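Local coordinates for protein glycosyl transferase (Staphylococcus aureus, PDB 5U02) that is a C-terminal portion of a TarS-type glycosyl transferase, joining a helical linker region to two beta-rich domains of the E-set kind, at residues A135-K140 against F226-G231; T142-D147 against N235-T240; V152-L157 against N191-F196; E210-V215 against S268-A273. All coordinates share one frame; numbering follows the deposited sequence.

Interaction 1 of 4, residues A135-K140 against F226-G231; sequences AKPKVK and FEVRVG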
# COMPACT_ATOMS: atom_id res chain seq x y z
N ALA A 135 -20.60 -12.06 -4.91
CA ALA A 135 -20.93 -12.48 -3.56
C ALA A 135 -19.75 -12.24 -2.62
O ALA A 135 -18.62 -12.00 -3.05
CB ALA A 135 -21.35 -13.95 -3.54
N LYS A 136 -20.02 -12.30 -1.32
CA LYS A 136 -18.99 -12.06 -0.33
C LYS A 136 -17.96 -13.18 -0.36
O LYS A 136 -18.31 -14.36 -0.48
CB LYS A 136 -19.61 -11.94 1.06
CG LYS A 136 -19.08 -10.80 1.88
CD LYS A 136 -20.03 -10.43 3.01
CE LYS A 136 -19.59 -11.05 4.32
NZ LYS A 136 -20.35 -10.47 5.47
N PRO A 137 -16.67 -12.86 -0.28
CA PRO A 137 -15.65 -13.92 -0.26
C PRO A 137 -15.68 -14.69 1.05
O PRO A 137 -15.96 -14.15 2.12
CB PRO A 137 -14.33 -13.15 -0.40
CG PRO A 137 -14.63 -11.78 0.09
CD PRO A 137 -16.05 -11.52 -0.35
N LYS A 138 -15.36 -15.97 0.95
CA LYS A 138 -15.11 -16.79 2.13
C LYS A 138 -13.67 -16.59 2.58
O LYS A 138 -12.74 -16.61 1.76
CB LYS A 138 -15.37 -18.27 1.84
CG LYS A 138 -16.81 -18.58 1.47
CD LYS A 138 -17.71 -18.56 2.69
CE LYS A 138 -19.07 -19.19 2.40
NZ LYS A 138 -19.92 -19.30 3.62
N VAL A 139 -13.47 -16.39 3.88
CA VAL A 139 -12.15 -16.12 4.44
C VAL A 139 -11.83 -17.16 5.49
O VAL A 139 -12.68 -17.47 6.34
CB VAL A 139 -12.08 -14.70 5.04
CG1 VAL A 139 -10.70 -14.47 5.66
CG2 VAL A 139 -12.36 -13.66 3.97
N LYS A 140 -10.62 -17.70 5.44
CA LYS A 140 -10.12 -18.59 6.48
C LYS A 140 -8.82 -18.01 7.03
O LYS A 140 -7.94 -17.62 6.26
CB LYS A 140 -9.91 -20.02 5.95
CG LYS A 140 -9.37 -20.97 7.00
CD LYS A 140 -8.80 -22.26 6.43
CE LYS A 140 -8.55 -23.27 7.55
NZ LYS A 140 -8.34 -24.66 7.07
N PHE A 226 -16.79 -5.00 0.72
CA PHE A 226 -17.23 -6.11 1.54
C PHE A 226 -16.55 -6.02 2.90
O PHE A 226 -15.35 -5.75 3.00
CB PHE A 226 -16.90 -7.45 0.89
CG PHE A 226 -17.65 -7.71 -0.39
CD1 PHE A 226 -19.01 -7.94 -0.38
CD2 PHE A 226 -16.98 -7.72 -1.60
CE1 PHE A 226 -19.70 -8.17 -1.55
CE2 PHE A 226 -17.66 -7.96 -2.78
CZ PHE A 226 -19.02 -8.18 -2.75
N GLU A 227 -17.33 -6.23 3.96
CA GLU A 227 -16.81 -6.32 5.32
C GLU A 227 -16.99 -7.77 5.75
O GLU A 227 -18.11 -8.22 5.98
CB GLU A 227 -17.56 -5.35 6.24
CG GLU A 227 -16.72 -4.80 7.38
CD GLU A 227 -17.57 -4.11 8.44
OE1 GLU A 227 -17.00 -3.48 9.36
OE2 GLU A 227 -18.82 -4.19 8.35
N VAL A 228 -15.88 -8.50 5.85
CA VAL A 228 -15.93 -9.92 6.19
C VAL A 228 -15.36 -10.09 7.59
O VAL A 228 -14.17 -9.84 7.82
CB VAL A 228 -15.18 -10.79 5.17
CG1 VAL A 228 -15.25 -12.26 5.60
CG2 VAL A 228 -15.76 -10.60 3.79
N ARG A 229 -16.22 -10.52 8.53
CA ARG A 229 -15.77 -10.83 9.88
C ARG A 229 -15.02 -12.15 9.85
O ARG A 229 -15.47 -13.12 9.22
CB ARG A 229 -16.97 -10.89 10.83
CG ARG A 229 -16.64 -11.16 12.29
CD ARG A 229 -16.45 -9.85 13.02
NE ARG A 229 -16.35 -9.99 14.46
CZ ARG A 229 -15.24 -10.35 15.10
NH1 ARG A 229 -14.14 -10.63 14.41
NH2 ARG A 229 -15.22 -10.46 16.43
N VAL A 230 -13.86 -12.19 10.50
CA VAL A 230 -12.95 -13.32 10.33
C VAL A 230 -12.71 -14.02 11.66
O VAL A 230 -12.84 -13.44 12.74
CB VAL A 230 -11.60 -12.88 9.71
CG1 VAL A 230 -11.83 -12.20 8.36
CG2 VAL A 230 -10.85 -11.97 10.65
N GLY A 231 -12.36 -15.31 11.56
CA GLY A 231 -11.99 -16.09 12.72
C GLY A 231 -12.71 -17.41 12.84
O GLY A 231 -12.13 -18.39 13.29
O HOH W 1 -19.05 -11.44 7.63
O HOH W 2 -12.66 -16.77 9.31
O HOH W 3 -14.92 -15.62 7.97
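The side chain of Lys-136 runs along the edge of 226-231. CB leads to CG, which lies 3.6 Å from CD1 of Phe-226 and also touches CG2 of Val-228. CD comes no nearer than 4.2 Å to O of Glu-227, and a bend at chi3 (99°) turns CE back against the same Val-228 methyl. At the tip, NZ donates to the backbone O of Glu-227 at 3.2 Å, lying in the carbonyl plane. It also donates to a water, 2.7 Å from NZ, which also accepts a hydrogen bond from N of Arg-229. The segments run 27° apart without direct backbone bonds, where the start of strand 138-146 and the loop before it lie beside the end of strand 224-229 of an E-set-type domain, joined by side chains and water. Val-139, with chi1 at 178°, puts CG1 beside its carbonyl carbon, 3.7 Å from CG1 of Val-230, and CG2 beside its backbone N, 3.6 Å from CG1 of Val-228. CD of Pro-137 and CA of Lys-136 cover one face of the Phe-226 ring, CA 4.1 Å above its plane. Leu-155 and Leu-157 also pack on Val-139. Water joins O of Val-139 to N of Gly-231.

Interaction 2 of 4, residues T142-D147 against N235-T240; sequences TAFKFD and NKYAYT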
# COMPACT_ATOMS: atom_id res chain seq x y z
N THR A 142 -5.60 -18.62 8.14
CA THR A 142 -4.69 -19.75 8.03
C THR A 142 -3.42 -19.60 8.86
O THR A 142 -2.68 -20.59 9.01
CB THR A 142 -4.32 -19.99 6.56
OG1 THR A 142 -4.15 -18.74 5.89
CG2 THR A 142 -5.40 -20.80 5.86
N ALA A 143 -3.13 -18.42 9.41
CA ALA A 143 -2.04 -18.27 10.37
C ALA A 143 -2.37 -17.13 11.32
O ALA A 143 -3.03 -16.16 10.95
CB ALA A 143 -0.70 -18.00 9.67
N PHE A 144 -1.88 -17.25 12.56
CA PHE A 144 -1.97 -16.16 13.52
C PHE A 144 -0.87 -16.33 14.56
O PHE A 144 -0.98 -17.20 15.43
CB PHE A 144 -3.35 -16.13 14.19
CG PHE A 144 -3.57 -14.92 15.06
CD1 PHE A 144 -3.11 -14.90 16.37
CD2 PHE A 144 -4.24 -13.81 14.57
CE1 PHE A 144 -3.31 -13.79 17.18
CE2 PHE A 144 -4.44 -12.69 15.37
CZ PHE A 144 -3.98 -12.68 16.67
N LYS A 145 0.17 -15.50 14.48
CA LYS A 145 1.25 -15.46 15.46
C LYS A 145 1.39 -14.04 16.00
O LYS A 145 1.08 -13.07 15.32
CB LYS A 145 2.59 -15.90 14.85
CG LYS A 145 2.53 -17.16 14.00
CD LYS A 145 2.28 -18.41 14.84
CE LYS A 145 2.61 -19.66 14.04
NZ LYS A 145 2.20 -20.91 14.74
N PHE A 146 1.89 -13.93 17.23
CA PHE A 146 2.06 -12.61 17.82
C PHE A 146 3.04 -12.68 18.98
O PHE A 146 3.33 -13.75 19.52
CB PHE A 146 0.72 -12.01 18.28
CG PHE A 146 0.15 -12.64 19.53
CD1 PHE A 146 -0.28 -13.95 19.54
CD2 PHE A 146 0.02 -11.89 20.69
CE1 PHE A 146 -0.82 -14.51 20.69
CE2 PHE A 146 -0.51 -12.45 21.84
CZ PHE A 146 -0.93 -13.76 21.84
N ASP A 147 3.58 -11.51 19.32
CA ASP A 147 4.44 -11.32 20.47
C ASP A 147 4.28 -9.87 20.92
O ASP A 147 3.37 -9.17 20.47
CB ASP A 147 5.89 -11.69 20.13
CG ASP A 147 6.40 -11.01 18.87
OD1 ASP A 147 6.18 -9.79 18.71
OD2 ASP A 147 7.02 -11.71 18.03
N ASN A 235 -7.30 -22.26 10.81
CA ASN A 235 -6.47 -23.33 11.33
C ASN A 235 -6.46 -23.25 12.85
O ASN A 235 -6.82 -22.24 13.45
CB ASN A 235 -5.04 -23.24 10.78
CG ASN A 235 -4.94 -23.71 9.35
OD1 ASN A 235 -5.67 -24.60 8.92
ND2 ASN A 235 -4.01 -23.13 8.59
N LYS A 236 -6.04 -24.35 13.48
CA LYS A 236 -6.06 -24.43 14.93
C LYS A 236 -5.23 -23.30 15.54
O LYS A 236 -4.07 -23.10 15.17
CB LYS A 236 -5.54 -25.79 15.40
CG LYS A 236 -5.83 -26.09 16.86
CD LYS A 236 -5.18 -27.41 17.29
CE LYS A 236 -5.60 -27.80 18.70
NZ LYS A 236 -5.05 -29.13 19.10
N TYR A 237 -5.85 -22.55 16.45
CA TYR A 237 -5.16 -21.46 17.13
C TYR A 237 -3.96 -21.99 17.89
O TYR A 237 -4.06 -22.99 18.61
CB TYR A 237 -6.13 -20.75 18.07
CG TYR A 237 -5.58 -19.51 18.76
CD1 TYR A 237 -5.19 -18.39 18.03
CD2 TYR A 237 -5.50 -19.45 20.15
CE1 TYR A 237 -4.71 -17.26 18.66
CE2 TYR A 237 -5.02 -18.31 20.78
CZ TYR A 237 -4.63 -17.23 20.04
OH TYR A 237 -4.16 -16.11 20.67
N ALA A 238 -2.81 -21.34 17.71
CA ALA A 238 -1.53 -21.92 18.10
C ALA A 238 -1.19 -21.73 19.57
O ALA A 238 -0.18 -22.28 20.02
CB ALA A 238 -0.41 -21.34 17.23
N TYR A 239 -1.99 -20.97 20.32
CA TYR A 239 -1.69 -20.69 21.72
C TYR A 239 -2.82 -21.17 22.62
O TYR A 239 -3.97 -21.33 22.19
CB TYR A 239 -1.48 -19.18 21.94
CG TYR A 239 -0.49 -18.56 20.99
CD1 TYR A 239 0.87 -18.56 21.27
CD2 TYR A 239 -0.91 -17.98 19.80
CE1 TYR A 239 1.78 -18.00 20.39
CE2 TYR A 239 -0.00 -17.41 18.92
CZ TYR A 239 1.34 -17.42 19.23
OH TYR A 239 2.24 -16.86 18.35
N THR A 240 -2.47 -21.41 23.88
CA THR A 240 -3.48 -21.59 24.92
C THR A 240 -4.33 -20.33 25.03
O THR A 240 -3.84 -19.21 24.85
CB THR A 240 -2.81 -21.89 26.26
OG1 THR A 240 -1.92 -23.00 26.12
CG2 THR A 240 -3.85 -22.21 27.33
O HOH W 4 -2.83 -19.49 15.50
O HOH W 5 4.94 -16.50 19.27
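Aromatic rings make the dense end of this contact. Phe-146 has CG between its backbone N and carbonyl carbon, the crowded position (chi1 74°), and its ring edge meets one face of Tyr-239 in a T-shaped pair with centroids 4.9 Å apart and planes at 78°. The touching atom is CE1 of Phe-146, 3.5 Å from CE2 of Tyr-239, offset toward the rim. At the end of the same tyrosine, OH accepts the backbone N-H of Phe-146 at 3.2 Å, with an N-H...O angle of 160°, so both the ring and its hydroxyl are held by one residue. A water in the plane of the Tyr-239 ring, at its edge, bridges that OH and O of Phe-146. The Phe-144 and Tyr-237 side chains run alongside each other in the same direction; CD1 of Phe-144 approaches the tyrosine edge at CE1, 3.7 Å away, with the planes oblique. Pro-258 of strand 252-260 packs on Phe-144, Phe-146 and Tyr-237. The irregular segment 235-240 thus lies along strand 138-146 of the E-set-type domain, near a classic beta bulge in which Thr-142 and Ala-143 both face Glu-154. Away from the rings, the contact is looser and more polar. ND2 of Asn-235 donates to O of Thr-142 at 2.9 Å, on a lone pair, with the oxygen near the amide plane. Another water bridges O of Phe-144 and N of Ala-238. The exposed Lys-145 is bent at chi2, bringing NZ to 3.6 Å from CB of the exposed Ala-238.

Interaction 3 of 4, residues V152-L157 against N191-F196; sequences VTELTL and NKQYRF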
# COMPACT_ATOMS: atom_id res chain seq x y z
N VAL A 152 1.27 -11.22 13.39
CA VAL A 152 1.34 -11.70 12.01
C VAL A 152 0.16 -12.63 11.79
O VAL A 152 0.05 -13.68 12.45
CB VAL A 152 2.67 -12.42 11.72
CG1 VAL A 152 2.74 -12.84 10.25
CG2 VAL A 152 3.84 -11.53 12.09
N THR A 153 -0.73 -12.25 10.88
CA THR A 153 -1.89 -13.07 10.58
C THR A 153 -2.02 -13.24 9.07
O THR A 153 -1.78 -12.30 8.30
CB THR A 153 -3.19 -12.49 11.18
OG1 THR A 153 -4.25 -13.43 11.02
CG2 THR A 153 -3.57 -11.20 10.51
N GLU A 154 -2.40 -14.44 8.66
CA GLU A 154 -2.60 -14.78 7.26
C GLU A 154 -4.06 -15.12 7.05
O GLU A 154 -4.62 -15.96 7.75
CB GLU A 154 -1.71 -15.96 6.85
CG GLU A 154 -1.79 -16.33 5.39
CD GLU A 154 -1.01 -17.60 5.09
OE1 GLU A 154 -1.50 -18.69 5.45
OE2 GLU A 154 0.09 -17.50 4.50
N LEU A 155 -4.70 -14.44 6.09
CA LEU A 155 -6.09 -14.69 5.74
C LEU A 155 -6.13 -15.23 4.32
O LEU A 155 -5.57 -14.62 3.40
CB LEU A 155 -6.92 -13.41 5.85
CG LEU A 155 -6.92 -12.79 7.25
CD1 LEU A 155 -7.80 -11.55 7.27
CD2 LEU A 155 -7.38 -13.80 8.28
N THR A 156 -6.78 -16.37 4.14
CA THR A 156 -6.87 -17.04 2.85
C THR A 156 -8.29 -16.93 2.32
O THR A 156 -9.24 -17.38 2.98
CB THR A 156 -6.43 -18.50 2.95
OG1 THR A 156 -5.07 -18.56 3.37
CG2 THR A 156 -6.57 -19.19 1.60
N LEU A 157 -8.44 -16.33 1.14
CA LEU A 157 -9.73 -16.31 0.45
C LEU A 157 -9.91 -17.65 -0.25
O LEU A 157 -9.33 -17.88 -1.32
CB LEU A 157 -9.79 -15.16 -0.55
CG LEU A 157 -9.37 -13.77 -0.08
CD1 LEU A 157 -9.72 -12.74 -1.14
CD2 LEU A 157 -10.04 -13.43 1.24
N ASN A 191 -0.56 -15.76 -3.91
CA ASN A 191 -1.85 -16.12 -4.50
C ASN A 191 -2.93 -15.47 -3.63
O ASN A 191 -2.86 -14.26 -3.38
CB ASN A 191 -1.93 -17.63 -4.66
CG ASN A 191 -0.96 -18.16 -5.70
OD1 ASN A 191 -1.28 -18.23 -6.89
ND2 ASN A 191 0.24 -18.55 -5.26
N LYS A 192 -3.91 -16.22 -3.13
CA LYS A 192 -4.97 -15.65 -2.30
C LYS A 192 -4.70 -15.83 -0.81
O LYS A 192 -5.64 -15.88 -0.01
CB LYS A 192 -6.32 -16.24 -2.68
CG LYS A 192 -6.88 -15.75 -4.02
CD LYS A 192 -8.16 -16.49 -4.35
CE LYS A 192 -8.80 -15.99 -5.63
NZ LYS A 192 -9.33 -14.60 -5.48
N GLN A 193 -3.43 -15.93 -0.42
CA GLN A 193 -3.03 -15.89 0.98
C GLN A 193 -2.50 -14.50 1.29
O GLN A 193 -1.48 -14.10 0.73
CB GLN A 193 -1.97 -16.94 1.28
CG GLN A 193 -2.39 -18.37 1.00
CD GLN A 193 -1.24 -19.33 1.12
OE1 GLN A 193 -1.13 -20.07 2.09
NE2 GLN A 193 -0.36 -19.32 0.13
N TYR A 194 -3.19 -13.77 2.17
CA TYR A 194 -2.88 -12.38 2.44
C TYR A 194 -2.33 -12.23 3.86
O TYR A 194 -3.01 -12.56 4.83
CB TYR A 194 -4.13 -11.51 2.24
CG TYR A 194 -4.57 -11.46 0.79
CD1 TYR A 194 -5.36 -12.46 0.24
CD2 TYR A 194 -4.15 -10.43 -0.05
CE1 TYR A 194 -5.74 -12.42 -1.09
CE2 TYR A 194 -4.52 -10.38 -1.37
CZ TYR A 194 -5.32 -11.38 -1.89
OH TYR A 194 -5.70 -11.35 -3.21
N ARG A 195 -1.09 -11.74 3.96
CA ARG A 195 -0.36 -11.66 5.22
C ARG A 195 -0.27 -10.22 5.70
O ARG A 195 0.13 -9.33 4.93
CB ARG A 195 1.04 -12.25 5.07
CG ARG A 195 1.97 -11.98 6.24
CD ARG A 195 3.30 -12.66 6.02
NE ARG A 195 3.13 -14.11 5.98
CZ ARG A 195 3.70 -14.95 6.85
NH1 ARG A 195 4.49 -14.48 7.80
NH2 ARG A 195 3.48 -16.25 6.74
N PHE A 196 -0.61 -9.99 6.96
CA PHE A 196 -0.60 -8.66 7.56
C PHE A 196 0.33 -8.67 8.76
O PHE A 196 0.18 -9.50 9.67
CB PHE A 196 -2.01 -8.23 7.97
CG PHE A 196 -2.97 -8.10 6.82
CD1 PHE A 196 -3.66 -9.21 6.34
CD2 PHE A 196 -3.16 -6.88 6.20
CE1 PHE A 196 -4.54 -9.09 5.27
CE2 PHE A 196 -4.03 -6.75 5.14
CZ PHE A 196 -4.73 -7.86 4.67
O HOH W 6 -4.02 -21.24 2.52
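An antiparallel strand pair within the E-set-type domain brings 152-157 against 193-196, with axes 4.5 Å apart and directions at 158°. Thr-153 with Phe-196 and Leu-155 with Tyr-194 are hydrogen-bonded pairs; the bond from N of Leu-155 to O of Tyr-194 measures 2.8 Å and is nearly straight, at 170°. The pairing extends to N of Leu-157, which donates to O of Lys-192 at 3.1 Å. Glu-154 with Arg-195 and Thr-156 with Gln-193, non-hydrogen-bonded pairs, alternate with them. Alternation divides the side chains: Thr-153, Leu-155, Tyr-194 and Phe-196 occupy the face packed against Leu-171 and Val-169 of strand 168-175, as expected of a sandwich interior. Beyond the pairs, CD1 of Leu-157 lies 4.0 Å from CE1 of Tyr-194. On the other face, Glu-154, CG anti to its backbone N (chi1 -177°), reaches past Gln-193; its OE2 stays 4.3 Å from NH2 of Arg-195, beyond a salt bridge. Tyr-206 of the second subunit instead hydrogen-bonds OE2, and Thr-142 binds OE1. CG1 of Val-152 rests 3.4 Å from NH1 of Arg-195. Water joins OG1 of Thr-156, also hydrogen-bonded to OG1 of Thr-142, to OE1 of the adjacent Gln-193.

Interaction 4 of 4, residues E210-V215 against S268-A273; sequences EKIWDV and SLYFTA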
# COMPACT_ATOMS: atom_id res chain seq x y z
N GLU A 210 -10.69 1.92 23.11
CA GLU A 210 -11.72 0.94 23.39
C GLU A 210 -11.07 -0.36 23.85
O GLU A 210 -9.89 -0.61 23.60
CB GLU A 210 -12.61 0.67 22.16
CG GLU A 210 -13.21 1.92 21.52
CD GLU A 210 -14.41 2.44 22.27
OE1 GLU A 210 -15.10 1.64 22.95
OE2 GLU A 210 -14.67 3.66 22.19
N LYS A 211 -11.86 -1.19 24.52
CA LYS A 211 -11.33 -2.44 25.04
C LYS A 211 -11.44 -3.57 24.03
O LYS A 211 -10.54 -4.41 23.93
CB LYS A 211 -12.05 -2.83 26.34
CG LYS A 211 -11.94 -1.79 27.45
CD LYS A 211 -11.53 -2.42 28.77
CE LYS A 211 -12.73 -3.06 29.45
NZ LYS A 211 -12.49 -3.35 30.90
N ILE A 212 -12.54 -3.62 23.27
CA ILE A 212 -12.82 -4.72 22.36
C ILE A 212 -12.61 -4.25 20.93
O ILE A 212 -13.24 -3.29 20.48
CB ILE A 212 -14.26 -5.25 22.55
CG1 ILE A 212 -14.46 -5.73 23.99
CG2 ILE A 212 -14.53 -6.37 21.57
CD1 ILE A 212 -15.92 -6.06 24.32
N TRP A 213 -11.73 -4.95 20.21
CA TRP A 213 -11.44 -4.68 18.80
C TRP A 213 -11.73 -5.95 18.01
O TRP A 213 -11.05 -6.97 18.20
CB TRP A 213 -9.99 -4.23 18.61
CG TRP A 213 -9.65 -2.95 19.33
CD1 TRP A 213 -9.19 -2.83 20.61
CD2 TRP A 213 -9.75 -1.62 18.80
NE1 TRP A 213 -8.99 -1.50 20.91
CE2 TRP A 213 -9.33 -0.74 19.82
CE3 TRP A 213 -10.15 -1.09 17.57
CZ2 TRP A 213 -9.30 0.64 19.64
CZ3 TRP A 213 -10.12 0.29 17.40
CH2 TRP A 213 -9.70 1.14 18.43
N ASP A 214 -12.74 -5.90 17.15
CA ASP A 214 -13.10 -7.05 16.34
C ASP A 214 -12.36 -6.99 15.01
O ASP A 214 -12.12 -5.91 14.47
CB ASP A 214 -14.62 -7.11 16.12
CG ASP A 214 -15.40 -7.08 17.44
OD1 ASP A 214 -15.24 -8.03 18.23
OD2 ASP A 214 -16.24 -6.18 17.63
N VAL A 215 -11.98 -8.16 14.50
CA VAL A 215 -11.14 -8.26 13.30
C VAL A 215 -12.03 -8.50 12.09
O VAL A 215 -12.82 -9.45 12.07
CB VAL A 215 -10.09 -9.37 13.44
CG1 VAL A 215 -9.13 -9.35 12.26
CG2 VAL A 215 -9.31 -9.20 14.75
N SER A 268 -11.15 -11.62 18.12
CA SER A 268 -11.13 -10.23 18.52
C SER A 268 -9.90 -9.99 19.39
O SER A 268 -9.20 -10.93 19.79
CB SER A 268 -12.41 -9.84 19.26
OG SER A 268 -13.55 -10.00 18.43
N LEU A 269 -9.63 -8.72 19.68
CA LEU A 269 -8.50 -8.32 20.51
C LEU A 269 -9.01 -7.56 21.73
O LEU A 269 -9.72 -6.57 21.59
CB LEU A 269 -7.51 -7.45 19.72
CG LEU A 269 -7.09 -8.01 18.36
CD1 LEU A 269 -6.08 -7.10 17.68
CD2 LEU A 269 -6.53 -9.42 18.51
N TYR A 270 -8.62 -8.03 22.92
CA TYR A 270 -9.00 -7.40 24.18
C TYR A 270 -7.81 -6.63 24.72
O TYR A 270 -6.73 -7.21 24.91
CB TYR A 270 -9.48 -8.46 25.18
CG TYR A 270 -10.15 -7.91 26.41
CD1 TYR A 270 -11.46 -7.45 26.37
CD2 TYR A 270 -9.49 -7.88 27.63
CE1 TYR A 270 -12.08 -6.95 27.51
CE2 TYR A 270 -10.10 -7.38 28.78
CZ TYR A 270 -11.39 -6.93 28.71
OH TYR A 270 -12.00 -6.44 29.84
N PHE A 271 -8.01 -5.34 24.98
CA PHE A 271 -6.97 -4.44 25.47
C PHE A 271 -7.41 -3.86 26.81
O PHE A 271 -8.45 -3.19 26.88
CB PHE A 271 -6.71 -3.32 24.45
CG PHE A 271 -5.59 -2.40 24.82
CD1 PHE A 271 -4.27 -2.79 24.64
CD2 PHE A 271 -5.84 -1.14 25.34
CE1 PHE A 271 -3.23 -1.95 24.98
CE2 PHE A 271 -4.80 -0.29 25.69
CZ PHE A 271 -3.49 -0.69 25.50
N THR A 272 -6.63 -4.11 27.85
CA THR A 272 -6.99 -3.65 29.19
C THR A 272 -5.74 -3.48 30.04
O THR A 272 -4.69 -4.08 29.78
CB THR A 272 -7.98 -4.61 29.87
OG1 THR A 272 -8.57 -3.94 30.99
CG2 THR A 272 -7.26 -5.86 30.36
N ALA A 273 -5.87 -2.65 31.07
CA ALA A 273 -4.76 -2.34 31.96
C ALA A 273 -4.42 -3.52 32.86
O ALA A 273 -5.28 -4.36 33.18
CB ALA A 273 -5.08 -1.12 32.82
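Both Asp-214 (chi1 -54°) and Ser-268 (chi1 -62°) place the first atom beyond CB anti to their carbonyl carbons, beside the backbone N, and so bring carboxylate and hydroxyl together across a non-hydrogen-bonded pair. OD1 of Asp-214 accepts from OG of Ser-268 at 2.6 Å through its anti lone pair, the one away from OD2. Next along the strands, Trp-213 and Leu-269 form the hydrogen-bonded pair: N of Leu-269 reaches O of Trp-213 at 2.7 Å, and N of Trp-213 returns a bond to O of Leu-269 at 2.9 Å. The latter carbonyl oxygen also lies in the plane of the Trp-213 indole, at its edge. At the start of the pairing, N of Phe-271 donates to O of Lys-211 at 2.9 Å. The axes of 212-215 and 268-273, 4.6 Å apart at 163°, with the bonds above, show antiparallel pairing of strands 212-221 and 267-274 in the E-set-type domain. CB of Trp-213 and CB of Leu-269 meet at 4.2 Å on one face; on the other, CG1 of Ile-212 comes to the edge of the Tyr-270 ring. Lys-211, bent at chi2 and chi3, runs beside Tyr-270, and NZ makes a weak bond to its OH at 3.3 Å. A bound imidazole lies close to that tyrosine side chain. OD1 of Asp-214 additionally forms salt bridges with Arg-176 and Arg-229. Three donors therefore converge on OD1 of this buried aspartate, which would probably stabilise the ionised carboxylate and lower its proton affinity.

From the N terminus, 135-140 enters strand 138-146, whose later part, 142-147, belongs to interaction 2. The chain turns into strand 150-159, and interaction 3 closes first, when 191-196 pairs with 152-157; its loop lies wholly within those of interactions 1 and 2. Next, 210-215 opens interaction 4. The chain then reaches 226-231, closing interaction 1, and 235-240, closing interaction 2, before 268-273 closes interaction 4. Interactions 1, 2 and 4 therefore cross one another, while 3 and 4 follow in series. Arg-229 connects interaction 1 to Asp-214 of interaction 4, and backbone bonds between strands 138-146 and 150-159 join interactions 1 and 2 to 3.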